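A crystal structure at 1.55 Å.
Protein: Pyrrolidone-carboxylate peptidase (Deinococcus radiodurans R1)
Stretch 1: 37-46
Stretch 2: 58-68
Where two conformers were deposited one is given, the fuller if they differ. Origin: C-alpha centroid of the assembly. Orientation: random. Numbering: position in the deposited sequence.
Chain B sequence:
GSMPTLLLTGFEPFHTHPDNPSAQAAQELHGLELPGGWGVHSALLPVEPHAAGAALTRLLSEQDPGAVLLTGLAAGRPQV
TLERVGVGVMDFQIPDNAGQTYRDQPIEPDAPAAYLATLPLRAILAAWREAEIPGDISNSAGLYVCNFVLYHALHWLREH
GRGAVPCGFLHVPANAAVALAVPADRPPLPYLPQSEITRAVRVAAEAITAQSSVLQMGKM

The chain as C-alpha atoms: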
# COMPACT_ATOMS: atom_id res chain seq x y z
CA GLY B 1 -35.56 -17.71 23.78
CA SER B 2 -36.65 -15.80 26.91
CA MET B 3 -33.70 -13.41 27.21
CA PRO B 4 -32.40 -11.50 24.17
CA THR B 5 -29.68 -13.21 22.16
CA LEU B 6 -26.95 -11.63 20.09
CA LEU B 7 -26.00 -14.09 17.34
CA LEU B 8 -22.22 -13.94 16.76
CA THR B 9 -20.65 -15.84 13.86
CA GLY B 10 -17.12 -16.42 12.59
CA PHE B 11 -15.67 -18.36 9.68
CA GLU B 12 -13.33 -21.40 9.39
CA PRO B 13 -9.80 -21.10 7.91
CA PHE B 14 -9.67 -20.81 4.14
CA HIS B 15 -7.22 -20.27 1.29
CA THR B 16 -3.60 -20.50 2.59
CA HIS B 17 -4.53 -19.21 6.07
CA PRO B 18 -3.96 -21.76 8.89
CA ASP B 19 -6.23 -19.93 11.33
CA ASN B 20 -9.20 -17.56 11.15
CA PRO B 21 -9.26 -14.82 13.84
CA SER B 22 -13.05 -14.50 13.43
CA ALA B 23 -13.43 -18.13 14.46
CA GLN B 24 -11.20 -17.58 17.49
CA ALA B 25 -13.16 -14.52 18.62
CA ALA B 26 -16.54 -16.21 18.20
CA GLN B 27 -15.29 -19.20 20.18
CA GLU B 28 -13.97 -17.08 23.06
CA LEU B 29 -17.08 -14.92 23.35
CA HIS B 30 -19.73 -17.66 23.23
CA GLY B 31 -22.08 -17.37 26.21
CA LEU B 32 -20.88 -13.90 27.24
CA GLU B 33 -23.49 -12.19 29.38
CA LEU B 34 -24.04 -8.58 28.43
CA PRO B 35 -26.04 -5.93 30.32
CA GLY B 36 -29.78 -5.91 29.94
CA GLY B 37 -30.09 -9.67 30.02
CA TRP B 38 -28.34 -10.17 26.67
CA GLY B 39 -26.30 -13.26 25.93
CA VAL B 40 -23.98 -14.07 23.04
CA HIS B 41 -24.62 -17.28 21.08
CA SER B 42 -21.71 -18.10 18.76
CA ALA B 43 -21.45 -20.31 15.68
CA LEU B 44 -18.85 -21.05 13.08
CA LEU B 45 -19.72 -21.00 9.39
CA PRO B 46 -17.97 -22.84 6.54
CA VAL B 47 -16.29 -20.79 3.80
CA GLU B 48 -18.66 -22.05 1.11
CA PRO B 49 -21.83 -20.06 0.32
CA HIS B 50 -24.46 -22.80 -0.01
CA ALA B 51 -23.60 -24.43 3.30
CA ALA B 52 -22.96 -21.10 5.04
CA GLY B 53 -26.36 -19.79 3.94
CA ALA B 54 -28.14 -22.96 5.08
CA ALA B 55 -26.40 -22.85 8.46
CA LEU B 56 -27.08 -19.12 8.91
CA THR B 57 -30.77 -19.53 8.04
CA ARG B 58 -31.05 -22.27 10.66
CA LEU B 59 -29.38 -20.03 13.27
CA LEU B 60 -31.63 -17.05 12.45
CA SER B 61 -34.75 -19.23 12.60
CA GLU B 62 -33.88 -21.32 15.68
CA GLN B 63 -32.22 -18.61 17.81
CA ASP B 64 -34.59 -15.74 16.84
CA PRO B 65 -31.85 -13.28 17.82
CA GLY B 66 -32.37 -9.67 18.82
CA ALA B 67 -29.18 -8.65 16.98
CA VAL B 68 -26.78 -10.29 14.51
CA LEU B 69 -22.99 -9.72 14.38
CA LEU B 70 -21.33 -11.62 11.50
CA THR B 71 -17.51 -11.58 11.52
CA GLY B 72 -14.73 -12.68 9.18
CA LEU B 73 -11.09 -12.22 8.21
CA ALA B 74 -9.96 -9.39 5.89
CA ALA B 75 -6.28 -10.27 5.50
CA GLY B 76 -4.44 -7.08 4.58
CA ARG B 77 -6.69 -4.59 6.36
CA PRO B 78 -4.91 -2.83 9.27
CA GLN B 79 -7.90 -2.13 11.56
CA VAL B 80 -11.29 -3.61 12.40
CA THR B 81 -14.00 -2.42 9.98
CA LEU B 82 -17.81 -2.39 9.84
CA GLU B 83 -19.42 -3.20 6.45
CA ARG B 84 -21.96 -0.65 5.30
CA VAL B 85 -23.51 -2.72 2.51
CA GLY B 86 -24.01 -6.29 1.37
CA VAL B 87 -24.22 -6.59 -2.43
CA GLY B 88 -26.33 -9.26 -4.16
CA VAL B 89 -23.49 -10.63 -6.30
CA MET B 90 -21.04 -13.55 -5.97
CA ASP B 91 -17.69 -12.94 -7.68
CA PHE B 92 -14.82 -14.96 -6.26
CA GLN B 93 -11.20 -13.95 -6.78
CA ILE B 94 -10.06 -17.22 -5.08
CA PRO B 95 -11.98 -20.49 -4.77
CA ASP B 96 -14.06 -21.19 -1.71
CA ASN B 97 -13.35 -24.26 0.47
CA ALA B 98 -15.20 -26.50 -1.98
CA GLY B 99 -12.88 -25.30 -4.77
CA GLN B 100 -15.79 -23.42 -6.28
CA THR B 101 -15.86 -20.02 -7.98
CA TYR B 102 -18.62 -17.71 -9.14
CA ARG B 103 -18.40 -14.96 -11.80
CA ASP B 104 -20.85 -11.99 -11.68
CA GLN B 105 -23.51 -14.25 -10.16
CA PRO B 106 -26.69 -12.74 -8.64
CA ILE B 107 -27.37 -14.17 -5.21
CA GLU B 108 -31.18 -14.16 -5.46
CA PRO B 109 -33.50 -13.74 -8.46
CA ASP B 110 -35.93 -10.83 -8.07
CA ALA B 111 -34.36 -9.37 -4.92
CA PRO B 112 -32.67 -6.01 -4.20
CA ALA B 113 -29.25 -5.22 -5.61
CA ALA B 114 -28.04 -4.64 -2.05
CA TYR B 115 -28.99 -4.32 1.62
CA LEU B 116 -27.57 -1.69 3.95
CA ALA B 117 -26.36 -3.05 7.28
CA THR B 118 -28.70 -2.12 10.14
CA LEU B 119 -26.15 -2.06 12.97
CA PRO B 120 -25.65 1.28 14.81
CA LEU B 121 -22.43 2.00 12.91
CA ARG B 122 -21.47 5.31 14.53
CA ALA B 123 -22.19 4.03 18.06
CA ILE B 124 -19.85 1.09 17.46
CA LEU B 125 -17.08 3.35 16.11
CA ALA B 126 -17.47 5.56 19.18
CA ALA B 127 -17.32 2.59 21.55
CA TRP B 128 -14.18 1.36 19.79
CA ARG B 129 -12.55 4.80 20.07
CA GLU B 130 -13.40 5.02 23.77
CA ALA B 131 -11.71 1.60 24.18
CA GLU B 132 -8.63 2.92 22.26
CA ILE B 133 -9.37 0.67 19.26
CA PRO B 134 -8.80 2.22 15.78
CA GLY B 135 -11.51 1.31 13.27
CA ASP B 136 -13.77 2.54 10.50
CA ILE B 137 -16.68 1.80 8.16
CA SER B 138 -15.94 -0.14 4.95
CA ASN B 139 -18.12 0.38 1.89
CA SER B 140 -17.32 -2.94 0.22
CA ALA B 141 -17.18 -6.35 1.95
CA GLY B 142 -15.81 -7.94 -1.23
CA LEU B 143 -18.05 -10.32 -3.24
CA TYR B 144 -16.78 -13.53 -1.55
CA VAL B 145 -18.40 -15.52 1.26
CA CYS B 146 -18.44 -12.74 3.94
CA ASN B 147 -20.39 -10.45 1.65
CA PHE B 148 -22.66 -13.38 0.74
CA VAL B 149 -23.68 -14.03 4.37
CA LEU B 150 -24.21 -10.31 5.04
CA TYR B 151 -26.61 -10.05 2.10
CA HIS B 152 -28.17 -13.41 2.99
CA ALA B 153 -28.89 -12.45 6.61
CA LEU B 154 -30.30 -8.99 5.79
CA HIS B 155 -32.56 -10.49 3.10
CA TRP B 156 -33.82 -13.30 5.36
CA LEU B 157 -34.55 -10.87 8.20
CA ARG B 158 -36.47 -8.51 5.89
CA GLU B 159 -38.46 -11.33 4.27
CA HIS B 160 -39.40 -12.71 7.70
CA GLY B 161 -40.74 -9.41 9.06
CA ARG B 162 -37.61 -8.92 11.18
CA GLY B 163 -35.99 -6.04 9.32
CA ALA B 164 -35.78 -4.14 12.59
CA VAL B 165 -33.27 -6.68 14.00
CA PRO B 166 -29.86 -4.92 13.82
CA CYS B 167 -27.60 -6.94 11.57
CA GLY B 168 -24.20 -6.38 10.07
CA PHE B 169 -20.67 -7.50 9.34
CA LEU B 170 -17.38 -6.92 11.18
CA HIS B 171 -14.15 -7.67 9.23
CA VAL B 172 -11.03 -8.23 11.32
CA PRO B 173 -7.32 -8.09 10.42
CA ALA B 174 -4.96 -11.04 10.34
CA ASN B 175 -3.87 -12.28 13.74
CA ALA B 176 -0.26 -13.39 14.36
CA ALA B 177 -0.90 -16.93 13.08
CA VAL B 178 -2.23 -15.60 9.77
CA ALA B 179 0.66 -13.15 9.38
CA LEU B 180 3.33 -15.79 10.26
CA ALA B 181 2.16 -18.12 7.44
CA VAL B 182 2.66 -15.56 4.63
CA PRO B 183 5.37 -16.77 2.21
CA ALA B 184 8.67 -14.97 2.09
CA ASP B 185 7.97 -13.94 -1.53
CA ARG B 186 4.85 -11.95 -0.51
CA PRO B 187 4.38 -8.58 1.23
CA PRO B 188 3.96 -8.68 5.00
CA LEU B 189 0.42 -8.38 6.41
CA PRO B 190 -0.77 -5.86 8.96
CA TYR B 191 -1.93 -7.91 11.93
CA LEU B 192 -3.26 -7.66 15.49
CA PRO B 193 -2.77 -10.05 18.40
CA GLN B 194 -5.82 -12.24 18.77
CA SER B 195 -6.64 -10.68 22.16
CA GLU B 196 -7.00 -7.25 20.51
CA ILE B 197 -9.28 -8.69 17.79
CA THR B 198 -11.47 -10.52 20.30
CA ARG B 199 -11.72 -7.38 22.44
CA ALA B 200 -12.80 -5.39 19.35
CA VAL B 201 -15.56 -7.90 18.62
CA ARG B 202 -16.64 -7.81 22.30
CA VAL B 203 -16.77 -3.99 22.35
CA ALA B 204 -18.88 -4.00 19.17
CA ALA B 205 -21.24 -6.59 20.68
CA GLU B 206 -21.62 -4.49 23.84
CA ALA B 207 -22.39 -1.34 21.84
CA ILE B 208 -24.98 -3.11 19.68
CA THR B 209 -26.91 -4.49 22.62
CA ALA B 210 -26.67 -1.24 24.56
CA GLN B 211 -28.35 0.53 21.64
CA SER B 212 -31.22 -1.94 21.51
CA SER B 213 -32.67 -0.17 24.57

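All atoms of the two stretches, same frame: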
# COMPACT_ATOMS: atom_id res chain seq x y z
N GLY B 37 -29.64 -8.32 30.22
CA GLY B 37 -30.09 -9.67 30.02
C GLY B 37 -29.66 -10.31 28.72
O GLY B 37 -30.10 -11.42 28.43
N TRP B 38 -28.79 -9.64 27.95
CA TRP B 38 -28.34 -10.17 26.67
C TRP B 38 -27.28 -11.25 26.85
O TRP B 38 -26.44 -11.18 27.75
CB TRP B 38 -27.75 -9.06 25.80
CG TRP B 38 -28.73 -8.09 25.21
CD1 TRP B 38 -29.25 -6.98 25.81
CD2 TRP B 38 -29.25 -8.13 23.88
NE1 TRP B 38 -30.09 -6.32 24.93
CE2 TRP B 38 -30.10 -7.01 23.74
CE3 TRP B 38 -29.08 -9.00 22.79
CZ2 TRP B 38 -30.80 -6.74 22.55
CZ3 TRP B 38 -29.76 -8.71 21.59
CH2 TRP B 38 -30.60 -7.59 21.49
N GLY B 39 -27.33 -12.25 25.98
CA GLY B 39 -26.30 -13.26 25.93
C GLY B 39 -25.87 -13.49 24.50
O GLY B 39 -26.67 -13.36 23.57
N VAL B 40 -24.59 -13.76 24.34
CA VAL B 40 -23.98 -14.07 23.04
C VAL B 40 -24.13 -15.55 22.76
O VAL B 40 -23.81 -16.38 23.64
CB VAL B 40 -22.50 -13.67 23.05
CG1 VAL B 40 -21.81 -14.14 21.72
CG2 VAL B 40 -22.34 -12.16 23.26
N HIS B 41 -24.61 -15.90 21.57
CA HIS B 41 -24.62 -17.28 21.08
C HIS B 41 -23.72 -17.30 19.86
O HIS B 41 -24.02 -16.63 18.87
CB HIS B 41 -26.04 -17.71 20.66
CG HIS B 41 -26.08 -19.07 20.07
ND1 HIS B 41 -26.29 -20.20 20.83
CD2 HIS B 41 -25.89 -19.50 18.80
CE1 HIS B 41 -26.27 -21.27 20.05
NE2 HIS B 41 -26.00 -20.87 18.81
N SER B 42 -22.64 -18.07 19.90
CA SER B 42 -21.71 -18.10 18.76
C SER B 42 -21.90 -19.34 17.89
O SER B 42 -22.27 -20.41 18.37
CB SER B 42 -20.27 -18.09 19.25
OG SER B 42 -20.03 -16.96 20.05
N ALA B 43 -21.51 -19.20 16.62
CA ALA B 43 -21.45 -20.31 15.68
C ALA B 43 -20.37 -20.06 14.64
O ALA B 43 -20.04 -18.92 14.32
CB ALA B 43 -22.79 -20.53 14.94
N LEU B 44 -19.79 -21.14 14.17
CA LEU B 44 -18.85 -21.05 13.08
C LEU B 44 -19.52 -21.46 11.78
O LEU B 44 -20.31 -22.41 11.74
CB LEU B 44 -17.64 -21.92 13.34
CG LEU B 44 -16.83 -21.44 14.54
CD1 LEU B 44 -15.54 -22.26 14.55
CD2 LEU B 44 -16.54 -19.93 14.52
N LEU B 45 -19.22 -20.72 10.73
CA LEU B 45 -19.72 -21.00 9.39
C LEU B 45 -18.61 -21.53 8.48
O LEU B 45 -17.44 -21.12 8.57
CB LEU B 45 -20.28 -19.72 8.77
CG LEU B 45 -21.42 -19.07 9.60
CD1 LEU B 45 -21.86 -17.73 8.97
CD2 LEU B 45 -22.65 -19.96 9.69
N PRO B 46 -18.96 -22.42 7.54
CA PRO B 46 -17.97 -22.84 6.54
C PRO B 46 -17.77 -21.75 5.50
O PRO B 46 -18.65 -20.93 5.24
CB PRO B 46 -18.62 -24.08 5.91
CG PRO B 46 -20.13 -23.73 6.00
CD PRO B 46 -20.28 -23.02 7.33
N ARG B 58 -30.64 -21.49 9.49
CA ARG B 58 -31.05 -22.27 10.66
C ARG B 58 -30.80 -21.49 11.96
O ARG B 58 -31.66 -21.49 12.86
CB ARG B 58 -30.33 -23.62 10.66
CG ARG B 58 -30.55 -24.46 11.88
CD ARG B 58 -29.87 -25.79 11.68
NE ARG B 58 -30.52 -26.85 12.44
N LEU B 59 -29.66 -20.82 12.07
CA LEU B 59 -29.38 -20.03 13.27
C LEU B 59 -30.38 -18.88 13.43
O LEU B 59 -30.89 -18.64 14.54
CB LEU B 59 -27.94 -19.47 13.20
CG LEU B 59 -26.81 -20.47 13.39
CD1 LEU B 59 -25.49 -19.86 12.80
CD2 LEU B 59 -26.65 -20.86 14.87
N LEU B 60 -30.68 -18.15 12.35
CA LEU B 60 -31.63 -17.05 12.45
C LEU B 60 -33.02 -17.54 12.85
O LEU B 60 -33.69 -16.93 13.69
CB LEU B 60 -31.70 -16.30 11.12
CG LEU B 60 -30.43 -15.57 10.75
CD1 LEU B 60 -30.53 -15.09 9.26
CD2 LEU B 60 -30.23 -14.34 11.67
N SER B 61 -33.43 -18.68 12.30
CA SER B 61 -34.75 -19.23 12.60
C SER B 61 -34.81 -19.80 14.03
O SER B 61 -35.79 -19.59 14.76
CB SER B 61 -35.08 -20.32 11.58
OG SER B 61 -36.43 -20.70 11.67
N GLU B 62 -33.81 -20.59 14.41
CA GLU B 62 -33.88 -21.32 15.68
C GLU B 62 -33.54 -20.42 16.86
O GLU B 62 -34.09 -20.60 17.95
CB GLU B 62 -32.92 -22.50 15.63
CG GLU B 62 -33.35 -23.58 14.64
CD GLU B 62 -32.42 -24.77 14.61
OE1 GLU B 62 -32.79 -25.78 13.97
OE2 GLU B 62 -31.34 -24.72 15.23
N GLN B 63 -32.61 -19.47 16.69
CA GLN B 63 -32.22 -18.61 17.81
C GLN B 63 -33.06 -17.35 17.95
O GLN B 63 -33.04 -16.73 19.02
CB GLN B 63 -30.75 -18.15 17.66
CG GLN B 63 -29.74 -19.25 17.64
CD GLN B 63 -29.78 -20.06 18.90
OE1 GLN B 63 -29.90 -19.52 20.01
NE2 GLN B 63 -29.72 -21.38 18.75
N ASP B 64 -33.75 -16.94 16.88
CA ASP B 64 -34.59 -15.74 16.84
C ASP B 64 -33.87 -14.58 17.54
O ASP B 64 -34.36 -14.04 18.53
CB ASP B 64 -35.96 -16.00 17.46
CG ASP B 64 -36.97 -14.93 17.09
OD1 ASP B 64 -36.72 -14.12 16.18
OD2 ASP B 64 -38.07 -14.97 17.68
N PRO B 65 -32.69 -14.20 17.05
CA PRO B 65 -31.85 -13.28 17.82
C PRO B 65 -32.38 -11.86 17.76
O PRO B 65 -33.05 -11.47 16.80
CB PRO B 65 -30.48 -13.40 17.13
CG PRO B 65 -30.81 -13.82 15.70
CD PRO B 65 -32.07 -14.66 15.80
N GLY B 66 -32.06 -11.09 18.80
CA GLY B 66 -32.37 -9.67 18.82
C GLY B 66 -31.37 -8.80 18.10
O GLY B 66 -31.66 -7.62 17.89
N ALA B 67 -30.21 -9.35 17.74
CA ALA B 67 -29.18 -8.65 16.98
C ALA B 67 -28.26 -9.70 16.40
O ALA B 67 -28.14 -10.80 16.94
CB ALA B 67 -28.39 -7.70 17.89
N VAL B 68 -27.61 -9.35 15.27
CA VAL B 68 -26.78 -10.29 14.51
C VAL B 68 -25.46 -9.61 14.18
O VAL B 68 -25.44 -8.58 13.48
CB VAL B 68 -27.49 -10.78 13.23
CG1 VAL B 68 -26.61 -11.72 12.42
CG2 VAL B 68 -28.85 -11.41 13.58

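No hydrogen bond or salt bridge joins the two stretches: the strand running to Leu-45, and the chain from the helix ending at Gln-63 through Ala-67, meet through van der Waals and CH-pi contacts, some of them side chain against backbone, burying 299 Å² summed over both sides. Strand and helix run nearly antiparallel, with 156° between their N-to-C directions and a closest axial approach of 11.1 Å. Trp-38 lies level with Gly-66, beyond the helix, while His-41 is level with Gln-63 and Ala-43 with Leu-59.

Trp-38 presents the edge of its indole to the segment beyond the helix. Its CH2 lies 3.7 Å from Gly-66 C, and its CZ3 is 3.9 Å from Ala-67 N and 4.1 Å from Ala-67 CB. Glycine makes this fit possible: an ideal CB on Gly-66 would fall 2.8 Å from Trp-38 CH2, a clash. The chain reaches this point through Asp-64, which leaves helical geometry with positive phi.

His-41 (chi1 t) has two different neighbours. Gln-63 covers one face of the imidazole, its CG 4.3 Å from the centroid of the His-41 ring and 21° off the ring normal, a CH-pi contact; Gln-63 NE2 also lies over this face, 3.7 Å from His-41 CE1. Leu-59 meets the ring edge instead, with its CD2 4.0 Å from His-41 NE2.

Leu-59 is the hub, touching three strand residues and having the largest covered area, 67 Å². Leu-59 CD1 is 3.5 Å from Ala-43 CB and 4.2 Å from Leu-45 CD2; Leu-59 CD2 is also 3.9 Å from Ala-43 CB. The short Ala-43 side chain points toward the helix; Leu-45 starts sideways, but its end comes nearer. Ser-42 and Leu-44 point away, as strand alternation predicts.

Within the helix, Gln-63 N donates to Leu-59 O at 2.9 Å, tying together the two helix residues that touch the His-41 ring.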